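Local coordinates for sensory transduction histidine kinase, putative (Borrelia burgdorferi, PDB 5BWJ), which senses small molecules associated with tick feeding as the Venus flytrap periplasmic domain of hybrid histidine kinase Hk1, and probably controls its histidine autophosphorylation, at the interface of chains A and B. Residues are numbered along the deposited sequence; one frame, centred on the assembly and turned at random. Chains: chain A/B, Sensory transduction histidine kinase, putative.

Contact 1: the interface of chains A and B. Residues chain A 89, 91, 176, 178-179, 182; chain B 18, 30-31, 34.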
loop_
_atom_site.group_PDB
_atom_site.type_symbol
_atom_site.label_atom_id
_atom_site.label_comp_id
_atom_site.label_asym_id
_atom_site.label_seq_id
_atom_site.Cartn_x
_atom_site.Cartn_y
_atom_site.Cartn_z
ATOM N N ILE A 89 1.796 3.418 4.728
ATOM C CA ILE A 89 1.217 4.442 5.583
ATOM C C ILE A 89 0.992 3.852 6.968
ATOM O O ILE A 89 0.448 2.758 7.108
ATOM C CB ILE A 89 -0.104 4.983 5.004
ATOM C CG1 ILE A 89 0.162 5.651 3.651
ATOM C CG2 ILE A 89 -0.752 5.977 5.972
ATOM C CD1 ILE A 89 -1.090 6.095 2.913
ATOM N N ILE A 91 -0.784 3.250 10.344
ATOM C CA ILE A 91 -2.170 3.273 10.797
ATOM C C ILE A 91 -2.281 2.680 12.194
ATOM O O ILE A 91 -1.612 1.701 12.526
ATOM C CB ILE A 91 -3.097 2.501 9.830
ATOM C CG1 ILE A 91 -3.086 3.170 8.453
ATOM C CG2 ILE A 91 -4.529 2.438 10.381
ATOM C CD1 ILE A 91 -3.927 2.471 7.407
ATOM N N ILE A 176 -10.042 1.898 11.844
ATOM C CA ILE A 176 -8.979 2.894 11.825
ATOM C C ILE A 176 -9.259 4.005 12.826
ATOM O O ILE A 176 -10.346 4.584 12.843
ATOM C CB ILE A 176 -8.803 3.512 10.421
ATOM C CG1 ILE A 176 -8.348 2.441 9.429
ATOM C CG2 ILE A 176 -7.785 4.661 10.456
ATOM C CD1 ILE A 176 -8.276 2.918 7.988
ATOM N N THR A 178 -9.061 7.558 13.656
ATOM C CA THR A 178 -8.925 8.796 12.897
ATOM C C THR A 178 -8.327 9.903 13.757
ATOM O O THR A 178 -9.048 10.659 14.409
ATOM C CB THR A 178 -10.277 9.266 12.335
ATOM O OG1 THR A 178 -11.246 9.323 13.390
ATOM C CG2 THR A 178 -10.763 8.315 11.251
ATOM N N GLY A 179 -7.001 9.987 13.750
ATOM C CA GLY A 179 -6.283 11.022 14.467
ATOM C C GLY A 179 -5.009 11.367 13.724
ATOM O O GLY A 179 -4.798 10.901 12.604
ATOM N N PHE A 182 -1.150 9.339 11.004
ATOM C CA PHE A 182 -0.860 8.887 9.649
ATOM C C PHE A 182 0.408 9.532 9.123
ATOM O O PHE A 182 0.494 10.755 9.017
ATOM C CB PHE A 182 -2.026 9.198 8.711
ATOM C CG PHE A 182 -3.347 8.698 9.208
ATOM C CD1 PHE A 182 -3.598 7.340 9.298
ATOM C CD2 PHE A 182 -4.340 9.585 9.582
ATOM C CE1 PHE A 182 -4.817 6.875 9.758
ATOM C CE2 PHE A 182 -5.561 9.126 10.042
ATOM C CZ PHE A 182 -5.798 7.770 10.130
ATOM N N PRO B 18 -5.473 2.304 1.627
ATOM C CA PRO B 18 -6.284 2.516 2.832
ATOM C C PRO B 18 -6.925 3.904 2.902
ATOM O O PRO B 18 -7.407 4.301 3.963
ATOM C CB PRO B 18 -5.260 2.351 3.950
ATOM C CG PRO B 18 -4.021 2.960 3.363
ATOM C CD PRO B 18 -4.064 2.665 1.874
ATOM N N GLY B 30 -11.466 4.871 6.183
ATOM C CA GLY B 30 -10.262 5.354 5.535
ATOM C C GLY B 30 -9.652 6.565 6.207
ATOM O O GLY B 30 -10.234 7.143 7.126
ATOM N N LEU B 31 -8.473 6.953 5.730
ATOM C CA LEU B 31 -7.720 8.057 6.312
ATOM C C LEU B 31 -7.775 9.321 5.452
ATOM O O LEU B 31 -7.252 10.362 5.848
ATOM C CB LEU B 31 -6.261 7.637 6.530
ATOM C CG LEU B 31 -5.502 7.098 5.313
ATOM C CD1 LEU B 31 -4.838 8.217 4.535
ATOM C CD2 LEU B 31 -4.475 6.066 5.742
ATOM N N SER B 34 -9.354 12.482 7.057
ATOM C CA SER B 34 -8.442 13.208 7.933
ATOM C C SER B 34 -7.525 14.128 7.130
ATOM O O SER B 34 -7.281 15.270 7.520
ATOM C CB SER B 34 -7.607 12.228 8.758
ATOM O OG SER B 34 -6.624 12.909 9.520
#

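Contact 2: the interface of chains A and B. Residues chain A 182-184; chain B 210-213.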
loop_
_atom_site.group_PDB
_atom_site.type_symbol
_atom_site.label_atom_id
_atom_site.label_comp_id
_atom_site.label_asym_id
_atom_site.label_seq_id
_atom_site.Cartn_x
_atom_site.Cartn_y
_atom_site.Cartn_z
ATOM N N PHE A 182 -1.150 9.339 11.004
ATOM C CA PHE A 182 -0.860 8.887 9.649
ATOM C C PHE A 182 0.408 9.532 9.123
ATOM O O PHE A 182 0.494 10.755 9.017
ATOM C CB PHE A 182 -2.026 9.198 8.711
ATOM C CG PHE A 182 -3.347 8.698 9.208
ATOM C CD1 PHE A 182 -3.598 7.340 9.298
ATOM C CD2 PHE A 182 -4.340 9.585 9.582
ATOM C CE1 PHE A 182 -4.817 6.875 9.758
ATOM C CE2 PHE A 182 -5.561 9.126 10.042
ATOM C CZ PHE A 182 -5.798 7.770 10.130
ATOM N N TYR A 183 1.389 8.695 8.797
ATOM C CA TYR A 183 2.647 9.158 8.227
ATOM C C TYR A 183 3.024 8.313 7.018
ATOM O O TYR A 183 2.758 7.112 6.982
ATOM C CB TYR A 183 3.763 9.104 9.274
ATOM C CG TYR A 183 3.509 9.968 10.489
ATOM C CD1 TYR A 183 3.698 11.343 10.438
ATOM C CD2 TYR A 183 3.090 9.409 11.687
ATOM C CE1 TYR A 183 3.470 12.137 11.546
ATOM C CE2 TYR A 183 2.860 10.194 12.800
ATOM C CZ TYR A 183 3.052 11.559 12.725
ATOM O OH TYR A 183 2.823 12.347 13.829
ATOM N N SER A 184 3.634 8.951 6.025
ATOM C CA SER A 184 4.170 8.236 4.876
ATOM C C SER A 184 5.463 7.531 5.279
ATOM O O SER A 184 6.407 8.176 5.730
ATOM C CB SER A 184 4.424 9.193 3.711
ATOM O OG SER A 184 5.003 8.511 2.610
ATOM N N LEU B 210 0.553 14.245 4.600
ATOM C CA LEU B 210 1.057 13.057 5.273
ATOM C C LEU B 210 2.498 13.324 5.680
ATOM O O LEU B 210 3.409 13.254 4.853
ATOM C CB LEU B 210 0.964 11.828 4.366
ATOM C CG LEU B 210 -0.142 10.807 4.652
ATOM C CD1 LEU B 210 -1.479 11.465 4.942
ATOM C CD2 LEU B 210 -0.269 9.852 3.474
ATOM N N MET B 211 2.692 13.655 6.954
ATOM C CA MET B 211 4.011 13.995 7.473
ATOM C C MET B 211 5.012 12.883 7.179
ATOM O O MET B 211 4.729 11.705 7.401
ATOM C CB MET B 211 3.940 14.256 8.979
ATOM N N LYS B 212 6.178 13.267 6.668
ATOM C CA LYS B 212 7.199 12.305 6.276
ATOM C C LYS B 212 8.124 11.981 7.444
ATOM O O LYS B 212 8.145 12.690 8.449
ATOM C CB LYS B 212 8.011 12.841 5.097
ATOM N N MET B 213 8.883 10.900 7.298
ATOM C CA MET B 213 9.831 10.475 8.322
ATOM C C MET B 213 11.106 11.311 8.274
ATOM O O MET B 213 11.922 11.150 7.365
ATOM C CB MET B 213 10.172 8.997 8.145
#

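Contact 1: the interface of chains A and B
The turn leading into helix 32-42 of chain B pushes B:Leu31 against the ring of A:Phe182 and the isoleucines of strand 84-95, forming an apolar patch of the two-fold interface between two Venus flytrap sensor domains. The evidence for a face-on CH-pi contact is direct: CB of B:Leu31 stands 3.5 Å above the ring plane of A:Phe182, over its centre, and is 3.6 Å from ring atom CE1. The two side chains slide past each other in opposite directions; the methylene CB lies over the centre, while CD2 of B:Leu31 also packs against the ring, 3.9 Å from CD1 of A:Phe182. With chi1 at 55°, B:Leu31 CG occupies the crowded position between its own backbone N and carbonyl carbon. From there the branch CD2 goes on to the isoleucines, meeting CG2 of A:Ile89 tip to tip at 3.7 Å. That same CD2 lies 4.0 Å from CD1 of A:Ile91, whose side chain crosses the leucine at about a right angle. A:Ile91 CD1 is shared, since it also touches CB of B:Pro18, a ring carbon, at 3.7 Å; this proline follows a cis peptide bond.

At the ring's edge, in its plane, lies CG2 of A:Ile176 from the same chain; the CD1 of that isoleucine reaches CA of B:Gly30 at 4.0 Å. B:Ser34 approaches ring atom CE2 through CB at 3.9 Å. No nitrogen or oxygen pairs across this patch, and the 270 Å² hidden here rest on shape and carbon contact. B:Leu31 contributes 63 Å² of that and A:Phe182 46 Å². In the fold, strands 84-95 and 174-176 and the loop before strand 183-192 of chain A receive the start of helix 32-42, the preceding loop and the separate loop between strands 6-13 and 21-22 of chain B.

Contact 2: the interface of chains A and B
Chi1 of -61° sets CG of A:Tyr183 anti to its carbonyl carbon and beside its backbone N, and chi2 of -77° turns the ring so that an ortho carbon meets B:Met211. The contact is made by this side of the ring: CD1 of A:Tyr183 lies 3.3 Å from CB of B:Met211, and CE1 of the tyrosine is 3.4 Å from the same CB. The carbonyl carbon C of B:Met211 lies in the ring plane at its edge, which identifies the approach as edge-on rather than stacked. The carbonyl O of B:Met211 is nearer still, 3.2 Å from CD1 of A:Tyr183, a contact of an aromatic carbon with a carbonyl oxygen and not a hydrogen bond; it also sits close to the root of the side chain, 3.3 Å from CB of A:Tyr183. Because B:Met211 is modelled no further than CB, any contribution of its thioether cannot be judged from the structure alone.

The backbones supply the second line of evidence. A:Tyr183 pairs with B:Met211, and A:Ser184 with B:Lys212, as parallel beta bridges, so the short strand 211-212 of chain B runs alongside the beginning of strand 183-192 of chain A. B:Leu210, just ahead of that strand, hides 33 Å² against chain A, whereas B:Met213, just beyond it, is poorly ordered and adds little. In all, 213 Å² of protein surface is hidden here, 53 Å² of it from B:Met211 and 49 Å² from A:Ser184. A hydrogen bond joins the edges: the amide N of A:Ser184 donates to O of B:Met211 over a long 3.3 Å, bent to 141° at the hydrogen, with the donor above the carbonyl plane rather than on a lone pair.

Contact 1 and contact 2 have C-alpha centres about 11 Å apart and share A:Phe182, which gives its ring to the first and belongs to the second through its backbone. The chain continues directly from there into strand 183-192, so side-chain packing and strand pairing adjoin on chain A. On chain B they draw on segments far apart in sequence: the loops around residues 18 and 30-31 with the start of helix 32-42, and the C-terminal stretch after residue 209. Two-fold symmetry repeats both contacts with the chains exchanged. Apolar packing and strand pairing together tie the two chains along adjoining segments, although the coordinates alone do not establish this dimer as the biological one.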